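Local structure of stage III sporulation protein AB (6BS9) at residues R6-Q9 with I10-R14; L81-S84 with E85-L89. The protein is essential for sporulation in Bacillus subtilis, probably as part of a secretion-like apparatus, and is represented here by its all-helical domain. All coordinates share one frame; numbering follows the deposited sequence.

Interaction 1 of 2, residues R6-Q9 with I10-R14. With SO4 (sulfate ion), chain G.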
loop_
_atom_site.group_PDB
_atom_site.type_symbol
_atom_site.label_atom_id
_atom_site.label_comp_id
_atom_site.label_asym_id
_atom_site.label_seq_id
_atom_site.Cartn_x
_atom_site.Cartn_y
_atom_site.Cartn_z
ATOM N N ARG A 6 -0.307 5.641 -13.513
ATOM C CA ARG A 6 0.684 5.350 -12.482
ATOM C C ARG A 6 0.780 6.388 -11.326
ATOM O O ARG A 6 0.696 6.010 -10.196
ATOM C CB ARG A 6 2.043 5.141 -13.139
ATOM C CG ARG A 6 3.144 4.751 -12.217
ATOM C CD ARG A 6 4.425 4.678 -12.991
ATOM N NE ARG A 6 5.530 4.541 -12.063
ATOM C CZ ARG A 6 6.747 5.100 -12.195
ATOM N NH1 ARG A 6 7.050 5.869 -13.225
ATOM N NH2 ARG A 6 7.645 4.877 -11.260
ATOM N N PRO A 7 0.925 7.685 -11.627
ATOM C CA PRO A 7 0.932 8.679 -10.558
ATOM C C PRO A 7 -0.307 8.702 -9.722
ATOM O O PRO A 7 -0.203 8.860 -8.503
ATOM C CB PRO A 7 1.039 10.031 -11.319
ATOM C CG PRO A 7 1.473 9.658 -12.684
ATOM C CD PRO A 7 0.921 8.323 -12.953
ATOM N N ARG A 8 -1.471 8.572 -10.380
ATOM C CA ARG A 8 -2.745 8.532 -9.708
ATOM C C ARG A 8 -2.817 7.327 -8.734
ATOM O O ARG A 8 -3.333 7.462 -7.613
ATOM C CB ARG A 8 -3.878 8.541 -10.732
ATOM C CG ARG A 8 -5.313 8.567 -10.173
ATOM C CD ARG A 8 -6.448 8.524 -11.269
ATOM N NE ARG A 8 -7.660 9.253 -10.856
ATOM C CZ ARG A 8 -8.778 8.733 -10.309
ATOM N NH1 ARG A 8 -9.778 9.565 -9.989
ATOM N NH2 ARG A 8 -8.931 7.417 -10.074
ATOM N N GLN A 9 -2.292 6.185 -9.133
ATOM C CA GLN A 9 -2.387 5.017 -8.290
ATOM C C GLN A 9 -1.392 5.108 -7.122
ATOM O O GLN A 9 -1.713 4.714 -5.991
ATOM C CB GLN A 9 -2.203 3.737 -9.103
ATOM C CG GLN A 9 -3.406 3.401 -9.993
ATOM C CD GLN A 9 -3.273 2.074 -10.773
ATOM O OE1 GLN A 9 -2.335 1.276 -10.593
ATOM N NE2 GLN A 9 -4.214 1.877 -11.682
ATOM N N ILE A 10 -0.234 5.729 -7.365
ATOM C CA ILE A 10 0.703 5.978 -6.269
ATOM C C ILE A 10 0.103 6.914 -5.261
ATOM O O ILE A 10 0.173 6.699 -4.080
ATOM C CB ILE A 10 2.030 6.523 -6.819
ATOM C CG1 ILE A 10 2.683 5.414 -7.646
ATOM C CG2 ILE A 10 2.961 6.896 -5.683
ATOM C CD1 ILE A 10 3.808 5.919 -8.505
ATOM N N ARG A 11 -0.595 7.917 -5.737
ATOM C CA ARG A 11 -1.210 8.897 -4.858
ATOM C C ARG A 11 -2.226 8.256 -3.957
ATOM O O ARG A 11 -2.272 8.527 -2.749
ATOM C CB ARG A 11 -1.843 10.007 -5.710
ATOM C CG ARG A 11 -2.220 11.249 -4.978
ATOM C CD ARG A 11 -2.700 12.298 -5.969
ATOM N NE ARG A 11 -3.877 11.866 -6.721
ATOM C CZ ARG A 11 -3.888 11.949 -8.046
ATOM N NH1 ARG A 11 -4.970 11.560 -8.672
ATOM N NH2 ARG A 11 -2.800 12.434 -8.745
ATOM N N GLN A 12 -3.052 7.405 -4.552
ATOM C CA GLN A 12 -4.031 6.593 -3.792
ATOM C C GLN A 12 -3.388 5.681 -2.758
ATOM O O GLN A 12 -3.908 5.546 -1.667
ATOM C CB GLN A 12 -4.821 5.689 -4.774
ATOM C CG GLN A 12 -5.839 6.425 -5.635
ATOM C CD GLN A 12 -6.441 5.511 -6.691
ATOM O OE1 GLN A 12 -5.807 4.616 -7.236
ATOM N NE2 GLN A 12 -7.684 5.726 -6.961
ATOM N N LEU A 13 -2.254 5.027 -3.135
ATOM C CA LEU A 13 -1.526 4.174 -2.205
ATOM C C LEU A 13 -0.967 4.970 -1.017
ATOM O O LEU A 13 -1.076 4.534 0.122
ATOM C CB LEU A 13 -0.428 3.439 -2.930
ATOM C CG LEU A 13 -0.921 2.273 -3.785
ATOM C CD1 LEU A 13 0.148 1.882 -4.742
ATOM C CD2 LEU A 13 -1.317 1.090 -2.938
ATOM N N ARG A 14 -0.433 6.154 -1.282
ATOM C CA ARG A 14 0.064 7.043 -0.224
ATOM C C ARG A 14 -1.066 7.427 0.737
ATOM O O ARG A 14 -0.849 7.486 1.940
ATOM C CB ARG A 14 0.613 8.291 -0.929
ATOM C CG ARG A 14 1.486 9.315 -0.180
ATOM C CD ARG A 14 2.805 8.885 0.467
ATOM N NE ARG A 14 3.155 9.913 1.430
ATOM C CZ ARG A 14 2.464 10.172 2.530
ATOM N NH1 ARG A 14 1.421 9.409 2.885
ATOM N NH2 ARG A 14 2.845 11.194 3.275
HETATM S S SO4 G . 10.773 5.936 -13.524
HETATM O O1 SO4 G . 11.800 6.542 -12.650
HETATM O O2 SO4 G . 9.476 6.099 -12.843
HETATM O O3 SO4 G . 10.690 6.625 -14.843
HETATM O O4 SO4 G . 11.092 4.485 -13.647
#
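The first long helix, helix 2-26, brings Arg6 and Ile10 onto one stripe, a helix turn apart. Their side chains run alongside each other, Arg6 CG meeting Ile10 CD1 at 3.9 Å. With CG trans to the backbone N (chi1 -176°), Arg6 stays extended to NE, which pairs with Glu85 in a salt bridge, and carries its guanidinium beyond the turn, where NH2 donates to O2 of a sulfate ion at 2.7 Å. That oxygen, of an ion probably from the crystallisation liquor, lies at the edge of the guanidinium, as suits a planar cation. Pro7, past the first turn, offers no N-H to the turn before, and the helix kinks there; its O still takes Arg11 N at 2.9 Å. Arg11 bends at chi3 (61°), laying one guanidinium face over Arg8 CA, while its NH1 comes 3.4 Å from Arg8 CG. The two guanidinium planes are nearly perpendicular (89°); these like charges can be accommodated where solvent is near. Gln9 is buried instead, and its OE1 accepts from Ser80 N. With Ile10 and Leu13 turned to neighbouring helices and Arg8 and Arg11 to solvent, this is an amphipathic helix of a helical bundle.

Interaction 2 of 2, residues L81-S84 with E85-L89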
loop_
_atom_site.group_PDB
_atom_site.type_symbol
_atom_site.label_atom_id
_atom_site.label_comp_id
_atom_site.label_asym_id
_atom_site.label_seq_id
_atom_site.Cartn_x
_atom_site.Cartn_y
_atom_site.Cartn_z
ATOM N N LEU A 81 1.690 0.000 -12.162
ATOM C CA LEU A 81 2.896 0.407 -11.485
ATOM C C LEU A 81 4.145 -0.300 -12.048
ATOM O O LEU A 81 4.043 -1.336 -12.637
ATOM C CB LEU A 81 2.708 0.103 -9.990
ATOM C CG LEU A 81 1.499 0.765 -9.288
ATOM C CD1 LEU A 81 1.388 0.348 -7.845
ATOM C CD2 LEU A 81 1.545 2.292 -9.411
ATOM N N LYS A 82 5.303 0.247 -11.755
ATOM C CA LYS A 82 6.603 -0.343 -12.085
ATOM C C LYS A 82 7.163 -1.163 -10.934
ATOM O O LYS A 82 6.650 -1.138 -9.811
ATOM C CB LYS A 82 7.583 0.753 -12.517
ATOM C CG LYS A 82 7.047 1.568 -13.698
ATOM C CD LYS A 82 7.993 2.645 -14.144
ATOM C CE LYS A 82 8.769 2.300 -15.396
ATOM N NZ LYS A 82 7.914 2.490 -16.613
ATOM N N LYS A 83 8.170 -1.952 -11.250
ATOM C CA LYS A 83 8.808 -2.850 -10.287
ATOM C C LYS A 83 9.293 -2.131 -9.044
ATOM O O LYS A 83 9.216 -2.656 -7.945
ATOM C CB LYS A 83 9.964 -3.655 -10.952
ATOM C CG LYS A 83 10.235 -5.005 -10.255
ATOM C CD LYS A 83 8.975 -5.921 -10.258
ATOM C CE LYS A 83 9.262 -7.351 -9.776
ATOM N NZ LYS A 83 8.065 -8.253 -9.750
ATOM N N SER A 84 9.789 -0.919 -9.225
ATOM C CA SER A 84 10.209 -0.077 -8.093
ATOM C C SER A 84 9.061 0.096 -7.098
ATOM O O SER A 84 9.280 -0.119 -5.913
ATOM C CB SER A 84 10.820 1.233 -8.561
ATOM O OG SER A 84 9.868 1.865 -9.412
ATOM N N GLU A 85 7.833 0.331 -7.567
ATOM C CA GLU A 85 6.676 0.360 -6.641
ATOM C C GLU A 85 6.408 -0.983 -5.948
ATOM O O GLU A 85 6.030 -1.017 -4.763
ATOM C CB GLU A 85 5.381 0.834 -7.336
ATOM C CG GLU A 85 5.325 2.317 -7.651
ATOM C CD GLU A 85 6.045 2.696 -8.937
ATOM O OE1 GLU A 85 7.191 3.118 -8.850
ATOM O OE2 GLU A 85 5.485 2.520 -10.019
ATOM N N TYR A 86 6.519 -2.078 -6.701
ATOM C CA TYR A 86 6.328 -3.437 -6.157
ATOM C C TYR A 86 7.263 -3.631 -4.976
ATOM O O TYR A 86 6.842 -4.111 -3.916
ATOM C CB TYR A 86 6.596 -4.567 -7.194
ATOM C CG TYR A 86 6.490 -5.972 -6.575
ATOM C CD1 TYR A 86 5.242 -6.571 -6.351
ATOM C CD2 TYR A 86 7.637 -6.690 -6.204
ATOM C CE1 TYR A 86 5.142 -7.832 -5.792
ATOM C CE2 TYR A 86 7.540 -7.959 -5.625
ATOM C CZ TYR A 86 6.292 -8.504 -5.394
ATOM O OH TYR A 86 6.173 -9.751 -4.819
ATOM N N GLU A 87 8.525 -3.255 -5.165
ATOM C CA GLU A 87 9.523 -3.457 -4.133
ATOM C C GLU A 87 9.212 -2.596 -2.904
ATOM O O GLU A 87 9.328 -3.050 -1.791
ATOM C CB GLU A 87 10.954 -3.177 -4.673
ATOM C CG GLU A 87 11.490 -4.257 -5.648
ATOM C CD GLU A 87 11.561 -5.666 -5.054
ATOM O OE1 GLU A 87 11.924 -5.805 -3.822
ATOM O OE2 GLU A 87 11.229 -6.641 -5.807
ATOM N N VAL A 88 8.789 -1.367 -3.128
ATOM C CA VAL A 88 8.381 -0.553 -2.039
ATOM C C VAL A 88 7.210 -1.163 -1.301
ATOM O O VAL A 88 7.224 -1.235 -0.066
ATOM C CB VAL A 88 8.066 0.895 -2.486
ATOM C CG1 VAL A 88 7.447 1.690 -1.346
ATOM C CG2 VAL A 88 9.345 1.583 -2.971
ATOM N N LEU A 89 6.193 -1.621 -2.033
ATOM C CA LEU A 89 5.043 -2.250 -1.396
ATOM C C LEU A 89 5.386 -3.552 -0.660
ATOM O O LEU A 89 4.843 -3.827 0.408
ATOM C CB LEU A 89 3.927 -2.415 -2.406
ATOM C CG LEU A 89 3.350 -1.071 -2.882
ATOM C CD1 LEU A 89 2.479 -1.228 -4.074
ATOM C CD2 LEU A 89 2.565 -0.342 -1.771
#
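One face of the Tyr86 ring carries the ammonium of Lys83, and Glu87 OE2 lies in plane at the ring edge. Helix 83-95 begins here with half of a capping box: Lys82 is the N-cap residue, and its backbone N donates to Glu85 OE2 at 2.9 Å, from above the carboxylate plane. The lysine nitrogen NZ of Lys83 stands 4.2 Å from the Tyr86 ring centroid, 23° off the normal and displaced toward the rim, a cation-pi contact one turn along. The bend at chi2 of Lys83 (59°) lets its chain run beside the tyrosine. Trp76 meets the same ring edge-to-face. The other carboxylate oxygen is used too, for short, polar Ser84 donates from OG to Glu85 OE1 at 3.0 Å, likewise from above that plane. OE2 also pairs with Arg6 NE of helix 2-26, which lies on the other side of the plane from Lys82 N and Ser84 OG. Glutamate suits this place because its chain, bent at chi2, folds back to the first turn, where the helix dipole should also stabilise its charge. Leu81, just before the helix, packs CB against Glu85 CB at 3.8 Å and brings its CD1 to 4.2 Å from Leu89 CD1.

How the interactions relate
From the N terminus, interaction 1 comes first, within helix 2-26; helices 31-41, 46-58 and 64-75 follow before interaction 2 opens helix 83-95. The two are in series, neither nested nor crossing, and each is a turn-length contact that closes no large loop. In space their centres are about 12 Å apart and they meet directly. Arg6 NE forms a salt bridge with Glu85 OE2 (2.9 Å), so the carboxylate that caps one helix also holds the arginine of the other. Beside this bridge, Leu81 packs on Ile10 and Leu13. Helix 101-128 touches residues of both, including Ile10 and Val88, tying the helices into one bundle.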